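Local coordinates for MDM10 isoform 1 (Saccharomyces cerevisiae, PDB 7BTX), which forms part of the ERMES complex that tethers the endoplasmic reticulum to mitochondria, and takes part in late assembly of the TOM translocase of the mitochondrial outer membrane, at residues F12-W18 and R160-Q166; L35-P40 and L427-W431; L74-A78 and K138-Y142. One frame throughout, in Å; residues are numbered along the deposited sequence.

Contact 1 of 3, residues F12-W18 and R160-Q166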
loop_
_atom_site.group_PDB
_atom_site.type_symbol
_atom_site.label_atom_id
_atom_site.label_comp_id
_atom_site.label_asym_id
_atom_site.label_seq_id
_atom_site.Cartn_x
_atom_site.Cartn_y
_atom_site.Cartn_z
ATOM N N PHE D 12 14.364 35.443 -5.283
ATOM C CA PHE D 12 15.687 35.947 -5.630
ATOM C C PHE D 12 15.594 37.034 -6.687
ATOM O O PHE D 12 16.440 37.931 -6.742
ATOM C CB PHE D 12 16.560 34.802 -6.125
ATOM C CG PHE D 12 17.992 35.177 -6.324
ATOM C CD1 PHE D 12 18.796 35.478 -5.242
ATOM C CD2 PHE D 12 18.537 35.220 -7.591
ATOM C CE1 PHE D 12 20.110 35.817 -5.423
ATOM C CE2 PHE D 12 19.852 35.560 -7.774
ATOM C CZ PHE D 12 20.636 35.858 -6.691
ATOM N N TYR D 13 14.572 36.962 -7.538
ATOM C CA TYR D 13 14.369 37.973 -8.563
ATOM C C TYR D 13 13.900 39.292 -7.978
ATOM O O TYR D 13 14.308 40.349 -8.464
ATOM C CB TYR D 13 13.349 37.481 -9.584
ATOM C CG TYR D 13 13.883 36.494 -10.593
ATOM C CD1 TYR D 13 15.214 36.107 -10.588
ATOM C CD2 TYR D 13 13.048 35.947 -11.548
ATOM C CE1 TYR D 13 15.692 35.210 -11.508
ATOM C CE2 TYR D 13 13.517 35.053 -12.474
ATOM C CZ TYR D 13 14.839 34.691 -12.451
ATOM O OH TYR D 13 15.307 33.788 -13.373
ATOM N N GLN D 14 13.055 39.257 -6.955
ATOM C CA GLN D 14 12.583 40.464 -6.297
ATOM C C GLN D 14 13.594 41.031 -5.318
ATOM O O GLN D 14 13.443 42.178 -4.889
ATOM C CB GLN D 14 11.268 40.190 -5.564
ATOM C CG GLN D 14 10.115 39.788 -6.461
ATOM C CD GLN D 14 9.140 38.868 -5.760
ATOM O OE1 GLN D 14 9.126 38.783 -4.534
ATOM N NE2 GLN D 14 8.325 38.167 -6.537
ATOM N N SER D 15 14.612 40.258 -4.952
ATOM C CA SER D 15 15.636 40.718 -4.026
ATOM C C SER D 15 16.838 41.327 -4.723
ATOM O O SER D 15 17.469 42.229 -4.166
ATOM C CB SER D 15 16.106 39.560 -3.141
ATOM O OG SER D 15 17.121 39.987 -2.255
ATOM N N THR D 16 17.171 40.858 -5.923
ATOM C CA THR D 16 18.275 41.401 -6.697
ATOM C C THR D 16 17.806 42.303 -7.828
ATOM O O THR D 16 18.639 42.784 -8.601
ATOM C CB THR D 16 19.135 40.271 -7.254
ATOM O OG1 THR D 16 18.387 39.525 -8.217
ATOM C CG2 THR D 16 19.544 39.350 -6.142
ATOM N N HIS D 17 16.491 42.533 -7.927
ATOM C CA HIS D 17 15.846 43.384 -8.932
ATOM C C HIS D 17 16.164 42.920 -10.356
ATOM O O HIS D 17 16.784 43.627 -11.148
ATOM C CB HIS D 17 16.212 44.859 -8.731
ATOM C CG HIS D 17 15.945 45.360 -7.347
ATOM N ND1 HIS D 17 14.708 45.267 -6.749
ATOM C CD2 HIS D 17 16.758 45.953 -6.441
ATOM C CE1 HIS D 17 14.769 45.782 -5.534
ATOM N NE2 HIS D 17 16.002 46.205 -5.323
ATOM N N TRP D 18 15.723 41.704 -10.667
ATOM C CA TRP D 18 15.903 41.166 -12.007
ATOM C C TRP D 18 14.774 41.563 -12.947
ATOM O O TRP D 18 14.979 41.576 -14.169
ATOM C CB TRP D 18 16.031 39.643 -11.949
ATOM C CG TRP D 18 16.222 38.981 -13.280
ATOM C CD1 TRP D 18 15.383 38.090 -13.873
ATOM C CD2 TRP D 18 17.312 39.166 -14.189
ATOM N NE1 TRP D 18 15.880 37.703 -15.089
ATOM C CE2 TRP D 18 17.066 38.350 -15.305
ATOM C CE3 TRP D 18 18.475 39.938 -14.164
ATOM C CZ2 TRP D 18 17.936 38.284 -16.380
ATOM C CZ3 TRP D 18 19.329 39.873 -15.229
ATOM C CH2 TRP D 18 19.063 39.046 -16.319
ATOM N N ARG D 160 24.122 35.773 -10.895
ATOM C CA ARG D 160 23.958 37.034 -11.617
ATOM C C ARG D 160 25.342 37.567 -11.974
ATOM O O ARG D 160 26.042 38.183 -11.171
ATOM C CB ARG D 160 23.153 38.044 -10.818
ATOM C CG ARG D 160 22.806 39.241 -11.676
ATOM C CD ARG D 160 21.737 40.106 -11.083
ATOM N NE ARG D 160 21.457 41.249 -11.942
ATOM C CZ ARG D 160 20.631 42.235 -11.619
ATOM N NH1 ARG D 160 20.434 43.242 -12.454
ATOM N NH2 ARG D 160 20.007 42.219 -10.454
ATOM N N LEU D 161 25.725 37.330 -13.226
ATOM C CA LEU D 161 27.093 37.515 -13.690
ATOM C C LEU D 161 27.445 38.966 -13.995
ATOM O O LEU D 161 28.626 39.299 -14.131
ATOM C CB LEU D 161 27.319 36.666 -14.934
ATOM C CG LEU D 161 27.019 35.185 -14.754
ATOM C CD1 LEU D 161 27.131 34.468 -16.074
ATOM C CD2 LEU D 161 27.976 34.597 -13.749
ATOM N N SER D 162 26.439 39.827 -14.093
ATOM C CA SER D 162 26.558 41.189 -14.601
ATOM C C SER D 162 25.235 41.872 -14.271
ATOM O O SER D 162 24.255 41.166 -14.004
ATOM C CB SER D 162 26.854 41.151 -16.107
ATOM O OG SER D 162 26.995 42.420 -16.709
ATOM N N PRO D 163 25.136 43.203 -14.248
ATOM C CA PRO D 163 23.836 43.842 -13.974
ATOM C C PRO D 163 22.775 43.664 -15.057
ATOM O O PRO D 163 21.633 44.080 -14.831
ATOM C CB PRO D 163 24.221 45.322 -13.849
ATOM C CG PRO D 163 25.507 45.446 -14.552
ATOM C CD PRO D 163 26.217 44.199 -14.197
ATOM N N GLN D 164 23.110 43.074 -16.201
ATOM C CA GLN D 164 22.138 42.813 -17.249
ATOM C C GLN D 164 22.353 41.424 -17.828
ATOM O O GLN D 164 22.208 41.226 -19.035
ATOM C CB GLN D 164 22.248 43.871 -18.343
ATOM C CG GLN D 164 21.612 45.204 -17.988
ATOM C CD GLN D 164 21.869 46.261 -19.034
ATOM O OE1 GLN D 164 22.455 45.986 -20.078
ATOM N NE2 GLN D 164 21.433 47.482 -18.757
ATOM N N THR D 165 22.716 40.464 -16.983
ATOM C CA THR D 165 23.060 39.108 -17.396
ATOM C C THR D 165 22.901 38.189 -16.194
ATOM O O THR D 165 23.279 38.549 -15.078
ATOM C CB THR D 165 24.495 39.057 -17.952
ATOM O OG1 THR D 165 24.574 39.801 -19.172
ATOM C CG2 THR D 165 24.980 37.658 -18.199
ATOM N N GLN D 166 22.318 37.014 -16.422
ATOM C CA GLN D 166 22.153 36.035 -15.362
ATOM C C GLN D 166 22.332 34.645 -15.941
ATOM O O GLN D 166 22.038 34.408 -17.111
ATOM C CB GLN D 166 20.782 36.161 -14.708
ATOM C CG GLN D 166 20.760 35.783 -13.263
ATOM C CD GLN D 166 19.378 35.839 -12.693
ATOM O OE1 GLN D 166 18.511 35.068 -13.086
ATOM N NE2 GLN D 166 19.156 36.754 -11.764
#

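Contact 2 of 3, residues L35-P40 and L427-W431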
loop_
_atom_site.group_PDB
_atom_site.type_symbol
_atom_site.label_atom_id
_atom_site.label_comp_id
_atom_site.label_asym_id
_atom_site.label_seq_id
_atom_site.Cartn_x
_atom_site.Cartn_y
_atom_site.Cartn_z
ATOM N N LEU D 35 -7.161 31.278 -14.141
ATOM C CA LEU D 35 -7.887 30.230 -14.842
ATOM C C LEU D 35 -7.421 28.837 -14.464
ATOM O O LEU D 35 -8.250 27.962 -14.197
ATOM C CB LEU D 35 -7.735 30.400 -16.354
ATOM C CG LEU D 35 -8.036 31.751 -16.985
ATOM C CD1 LEU D 35 -7.861 31.623 -18.459
ATOM C CD2 LEU D 35 -9.390 32.260 -16.659
ATOM N N ASP D 36 -6.112 28.603 -14.444
ATOM C CA ASP D 36 -5.553 27.258 -14.404
ATOM C C ASP D 36 -5.059 26.862 -13.019
ATOM O O ASP D 36 -4.065 26.139 -12.908
ATOM C CB ASP D 36 -4.420 27.137 -15.417
ATOM C CG ASP D 36 -4.857 27.490 -16.820
ATOM O OD1 ASP D 36 -6.037 27.260 -17.150
ATOM O OD2 ASP D 36 -4.021 28.001 -17.592
ATOM N N PHE D 37 -5.729 27.306 -11.959
ATOM C CA PHE D 37 -5.309 26.917 -10.623
ATOM C C PHE D 37 -5.712 25.470 -10.346
ATOM O O PHE D 37 -6.417 24.825 -11.127
ATOM C CB PHE D 37 -5.866 27.881 -9.575
ATOM C CG PHE D 37 -7.361 28.017 -9.578
ATOM C CD1 PHE D 37 -7.975 29.013 -10.311
ATOM C CD2 PHE D 37 -8.151 27.188 -8.799
ATOM C CE1 PHE D 37 -9.343 29.154 -10.297
ATOM C CE2 PHE D 37 -9.519 27.327 -8.789
ATOM C CZ PHE D 37 -10.112 28.310 -9.535
ATOM N N ARG D 38 -5.258 24.950 -9.210
ATOM C CA ARG D 38 -5.351 23.530 -8.912
ATOM C C ARG D 38 -6.295 23.298 -7.743
ATOM O O ARG D 38 -6.212 23.988 -6.723
ATOM C CB ARG D 38 -3.971 22.951 -8.602
ATOM C CG ARG D 38 -3.888 21.448 -8.766
ATOM C CD ARG D 38 -4.193 21.042 -10.191
ATOM N NE ARG D 38 -3.126 21.437 -11.102
ATOM C CZ ARG D 38 -2.078 20.677 -11.398
ATOM N NH1 ARG D 38 -1.958 19.473 -10.857
ATOM N NH2 ARG D 38 -1.153 21.118 -12.236
ATOM N N ILE D 39 -7.180 22.319 -7.897
ATOM C CA ILE D 39 -8.139 21.928 -6.869
ATOM C C ILE D 39 -7.579 20.724 -6.122
ATOM O O ILE D 39 -7.086 19.784 -6.762
ATOM C CB ILE D 39 -9.510 21.612 -7.490
ATOM C CG1 ILE D 39 -10.074 22.842 -8.194
ATOM C CG2 ILE D 39 -10.492 21.124 -6.448
ATOM C CD1 ILE D 39 -10.120 24.053 -7.337
ATOM N N PRO D 40 -7.600 20.716 -4.789
ATOM C CA PRO D 40 -7.194 19.517 -4.053
ATOM C C PRO D 40 -8.178 18.380 -4.266
ATOM O O PRO D 40 -9.372 18.593 -4.480
ATOM C CB PRO D 40 -7.193 19.985 -2.594
ATOM C CG PRO D 40 -7.140 21.463 -2.661
ATOM C CD PRO D 40 -7.883 21.840 -3.884
ATOM N N LEU D 427 -16.779 23.980 -13.459
ATOM C CA LEU D 427 -16.804 25.171 -12.618
ATOM C C LEU D 427 -15.950 24.855 -11.396
ATOM O O LEU D 427 -16.403 24.157 -10.486
ATOM C CB LEU D 427 -18.226 25.551 -12.232
ATOM C CG LEU D 427 -18.420 26.643 -11.178
ATOM C CD1 LEU D 427 -17.800 27.939 -11.626
ATOM C CD2 LEU D 427 -19.886 26.844 -10.876
ATOM N N LYS D 428 -14.716 25.338 -11.396
ATOM C CA LYS D 428 -13.841 25.151 -10.253
ATOM C C LYS D 428 -14.040 26.281 -9.260
ATOM O O LYS D 428 -14.090 27.450 -9.635
ATOM C CB LYS D 428 -12.383 25.101 -10.697
ATOM C CG LYS D 428 -12.050 23.923 -11.574
ATOM C CD LYS D 428 -11.020 24.286 -12.614
ATOM C CE LYS D 428 -9.691 24.623 -11.982
ATOM N NZ LYS D 428 -8.672 24.958 -13.008
ATOM N N LEU D 429 -14.169 25.926 -7.991
ATOM C CA LEU D 429 -14.202 26.894 -6.910
ATOM C C LEU D 429 -13.056 26.593 -5.962
ATOM O O LEU D 429 -12.662 25.440 -5.800
ATOM C CB LEU D 429 -15.524 26.855 -6.146
ATOM C CG LEU D 429 -16.813 27.148 -6.907
ATOM C CD1 LEU D 429 -17.521 25.864 -7.286
ATOM C CD2 LEU D 429 -17.712 28.020 -6.062
ATOM N N LEU D 430 -12.522 27.633 -5.334
ATOM C CA LEU D 430 -11.394 27.453 -4.436
ATOM C C LEU D 430 -11.381 28.578 -3.421
ATOM O O LEU D 430 -11.412 29.749 -3.796
ATOM C CB LEU D 430 -10.070 27.431 -5.202
ATOM C CG LEU D 430 -8.809 27.137 -4.388
ATOM C CD1 LEU D 430 -8.705 25.669 -4.059
ATOM C CD2 LEU D 430 -7.582 27.595 -5.128
ATOM N N TRP D 431 -11.336 28.221 -2.147
ATOM C CA TRP D 431 -11.125 29.178 -1.077
ATOM C C TRP D 431 -9.751 28.939 -0.473
ATOM O O TRP D 431 -9.305 27.797 -0.371
ATOM C CB TRP D 431 -12.208 29.059 -0.006
ATOM C CG TRP D 431 -11.992 29.970 1.141
ATOM C CD1 TRP D 431 -12.169 31.312 1.155
ATOM C CD2 TRP D 431 -11.542 29.608 2.446
ATOM N NE1 TRP D 431 -11.862 31.819 2.390
ATOM C CE2 TRP D 431 -11.473 30.789 3.203
ATOM C CE3 TRP D 431 -11.189 28.401 3.050
ATOM C CZ2 TRP D 431 -11.068 30.797 4.529
ATOM C CZ3 TRP D 431 -10.788 28.412 4.362
ATOM C CH2 TRP D 431 -10.729 29.601 5.089
#

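Contact 3 of 3, residues L74-A78 and K138-Y142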
loop_
_atom_site.group_PDB
_atom_site.type_symbol
_atom_site.label_atom_id
_atom_site.label_comp_id
_atom_site.label_asym_id
_atom_site.label_seq_id
_atom_site.Cartn_x
_atom_site.Cartn_y
_atom_site.Cartn_z
ATOM N N LEU D 74 19.270 25.792 1.149
ATOM C CA LEU D 74 19.137 27.074 0.467
ATOM C C LEU D 74 20.134 28.062 1.049
ATOM O O LEU D 74 20.004 28.478 2.203
ATOM C CB LEU D 74 17.712 27.612 0.573
ATOM C CG LEU D 74 17.477 29.062 0.155
ATOM C CD1 LEU D 74 17.636 29.219 -1.332
ATOM C CD2 LEU D 74 16.108 29.506 0.582
ATOM N N TYR D 75 21.121 28.439 0.248
ATOM C CA TYR D 75 22.093 29.461 0.603
ATOM C C TYR D 75 22.107 30.495 -0.510
ATOM O O TYR D 75 22.044 30.135 -1.687
ATOM C CB TYR D 75 23.480 28.850 0.797
ATOM C CG TYR D 75 24.584 29.870 0.833
ATOM C CD1 TYR D 75 24.691 30.765 1.885
ATOM C CD2 TYR D 75 25.512 29.948 -0.192
ATOM C CE1 TYR D 75 25.691 31.707 1.919
ATOM C CE2 TYR D 75 26.517 30.888 -0.168
ATOM C CZ TYR D 75 26.602 31.764 0.890
ATOM O OH TYR D 75 27.605 32.701 0.918
ATOM N N SER D 76 22.180 31.770 -0.149
ATOM C CA SER D 76 22.216 32.838 -1.133
ATOM C C SER D 76 23.009 34.034 -0.624
ATOM O O SER D 76 23.011 34.338 0.570
ATOM C CB SER D 76 20.815 33.286 -1.496
ATOM O OG SER D 76 20.290 34.112 -0.479
ATOM N N ASP D 77 23.676 34.720 -1.556
ATOM C CA ASP D 77 24.400 35.942 -1.225
ATOM C C ASP D 77 23.462 37.115 -0.997
ATOM O O ASP D 77 23.811 38.046 -0.266
ATOM C CB ASP D 77 25.385 36.305 -2.337
ATOM C CG ASP D 77 26.404 35.224 -2.592
ATOM O OD1 ASP D 77 26.253 34.121 -2.034
ATOM O OD2 ASP D 77 27.355 35.478 -3.357
ATOM N N ALA D 78 22.289 37.098 -1.627
ATOM C CA ALA D 78 21.303 38.158 -1.454
ATOM C C ALA D 78 20.718 38.066 -0.056
ATOM O O ALA D 78 19.857 37.225 0.211
ATOM C CB ALA D 78 20.208 38.037 -2.509
ATOM N N LYS D 138 27.859 40.968 -7.364
ATOM C CA LYS D 138 27.347 39.762 -7.999
ATOM C C LYS D 138 26.747 38.847 -6.944
ATOM O O LYS D 138 27.446 38.405 -6.026
ATOM C CB LYS D 138 28.459 39.049 -8.761
ATOM C CG LYS D 138 29.149 39.918 -9.788
ATOM C CD LYS D 138 30.479 39.330 -10.211
ATOM C CE LYS D 138 30.311 37.944 -10.798
ATOM N NZ LYS D 138 31.555 37.489 -11.470
ATOM N N LYS D 139 25.460 38.559 -7.075
ATOM C CA LYS D 139 24.752 37.686 -6.157
ATOM C C LYS D 139 24.734 36.261 -6.689
ATOM O O LYS D 139 25.057 36.000 -7.847
ATOM C CB LYS D 139 23.325 38.184 -5.942
ATOM C CG LYS D 139 23.253 39.590 -5.388
ATOM C CD LYS D 139 23.975 39.680 -4.058
ATOM C CE LYS D 139 23.698 40.992 -3.349
ATOM N NZ LYS D 139 24.512 41.109 -2.112
ATOM N N SER D 140 24.365 35.329 -5.816
ATOM C CA SER D 140 24.232 33.936 -6.205
ATOM C C SER D 140 23.191 33.277 -5.321
ATOM O O SER D 140 22.899 33.748 -4.223
ATOM C CB SER D 140 25.558 33.179 -6.105
ATOM O OG SER D 140 26.511 33.691 -7.015
ATOM N N LEU D 141 22.625 32.185 -5.820
ATOM C CA LEU D 141 21.691 31.368 -5.059
ATOM C C LEU D 141 22.042 29.915 -5.284
ATOM O O LEU D 141 22.245 29.497 -6.424
ATOM C CB LEU D 141 20.239 31.644 -5.454
ATOM C CG LEU D 141 19.133 30.917 -4.688
ATOM C CD1 LEU D 141 17.996 31.839 -4.469
ATOM C CD2 LEU D 141 18.607 29.730 -5.460
ATOM N N TYR D 142 22.115 29.155 -4.204
ATOM C CA TYR D 142 22.290 27.717 -4.267
ATOM C C TYR D 142 21.126 27.052 -3.557
ATOM O O TYR D 142 20.798 27.387 -2.420
ATOM C CB TYR D 142 23.612 27.293 -3.634
ATOM C CG TYR D 142 24.809 27.892 -4.316
ATOM C CD1 TYR D 142 25.353 29.091 -3.879
ATOM C CD2 TYR D 142 25.387 27.268 -5.405
ATOM C CE1 TYR D 142 26.436 29.645 -4.509
ATOM C CE2 TYR D 142 26.473 27.812 -6.035
ATOM C CZ TYR D 142 26.991 28.998 -5.585
ATOM O OH TYR D 142 28.077 29.540 -6.219
#

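Contact 1 of 3, residues F12-W18 and R160-Q166
F12 CE2 comes within 4.2 Å of Q166 NE2, while T16 CG2 rests on one face of the F12 ring. Y13 meets the same amide through CE1, and its OH is hydrogen-bonded to Q187. T16 fastens itself to its own helix: its OG1 donates to F12 O at 2.9 Å, and T16 N reaches that oxygen from the other face of the carbonyl plane. H17, with positive phi, leaves the helical path. W18 carries the contact together with Q166 and R160; its CG stands anti to the backbone N (chi1 -180°), which lays the indole over Q166. The Q166 amide stacks on the indole at 21°, and Q166 CB makes a CH-pi contact 4.0 Å from the centroid of the six-membered ring of W18. W18 CE3 in turn stands over one face of the R160 guanidinium, off toward its rim, the planes being nearly perpendicular (79°); R160 NH1 donates to P163 O at 2.8 Å within the guanidinium plane. Helix 5-16 and the residues that follow it thus pack against the turn joining strands 152-162 and 165-174, with F12 also on I158 and W18 extending to Q187 and D189 of strand 179-189.

Contact 2 of 3, residues L35-P40 and L427-W431
The F37 ring receives the K428 side chain over one face: CE lies off toward the rim, and the ammonium NZ stands 4.7 Å from the ring centroid, only 6° off the ring normal, a cation-pi arrangement. L430 meets the ring obliquely, its CB 3.6 Å from F37 CE2 and its CD2 close to F37 CD2. F37 reaches the strand with CG between its backbone N and carbonyl carbon (chi1 57°), and its side chain lies alongside those of K428 and L430, pointing the opposite way to both.

K428 is bent at its second and third torsions, and this folding brings NZ back to the loop backbone. There it donates to two carbonyls: F37 O at 2.9 Å, tilted somewhat from the carbonyl plane, and L35 O at 3.3 Å, within the plane. One ammonium group thus joins two carbonyls of the irregular 35-40 chain and lies over the F37 ring, while the aliphatic part of the lysine packs on I39 CG1. With an alanine at K428, the L35 and F37 carbonyls would probably lose this shared donor and the F37 ring the cation over its face.

Farther along, the apolar half of the contact takes over. L430 CD1 sits 3.9 Å from I39 CD1 and equally far from P40 CD, the proline crossing the leucine at about a right angle. I39 CD1 also approaches the backbone at L429 O.

F37 and K428 both extend to S419 on strand 413-420, and L35 touches C293 and K295 on strand 292-297. This is consistent with the mitochondrial beta-barrel fold, in which a segment preceding the first strand lies along the inner wall of the barrel.

Contact 3 of 3, residues L74-A78 and K138-Y142
Y75 and Y142 form a hydrogen-bonded pair of an antiparallel beta ladder, part of the barrel wall, in which strands 68-76 and 140-147 are neighbours. Both of its bonds are well formed: Y75 N donates to Y142 O at 2.9 Å, and Y142 N to Y75 O at 2.7 Å. S76 and L141 are the next, non-hydrogen-bonded pair. Beyond them D77 N donates to S140 O at 2.9 Å, which carries the ladder just past the end of strand 68-76; S140 O also receives a CA-H...O contact from S76 CA. Y142 O has a similar second partner in L74 CA, at 3.3 Å.

Along the outer edges, K139 and L141 take backbone bonds to R160 and I158, and L74 to N54, so each strand is paired on both flanks. Two side-chain hydroxyls, S140 OG and Y142 OH, are hydrogen-bonded to K159 NZ of the next strand; S76 OG makes a weak bond to A78 O.

S76 and L141 share one face, where L74 CD1 packs 4.0 Å from L141 CG, and L81 touches all three. K139 CD lies beside the D77-A78 backbone, while K139 CB packs on the F12 ring. On the other face the two tyrosines lie side by side, pointing the same way, with Y142 CD1 at the edge of the Y75 ring, 3.8 Å from its CD2.

From the N terminus, the end of helix 5-16 opens contact 1, the loop 35-40 opens contact 2, and strand 68-76 opens contact 3. Contact 3 closes first, at 138-142, and is nested inside the loops of both others. Contact 1 closes next, at 160-166, and contact 2 last, at 427-431, so contacts 1 and 2 cross. Contacts 1 and 3 adjoin, with centres about 11 Å apart on the same side of the chain's centre, through the neighbouring strands 140-147 and 152-162 and the packing of S15 OG on A78 CB. Contact 2 is on the opposite side of it, its centre about 33 Å from that of contact 1. The N-terminal segment is thereby tied to early and late strands of the barrel.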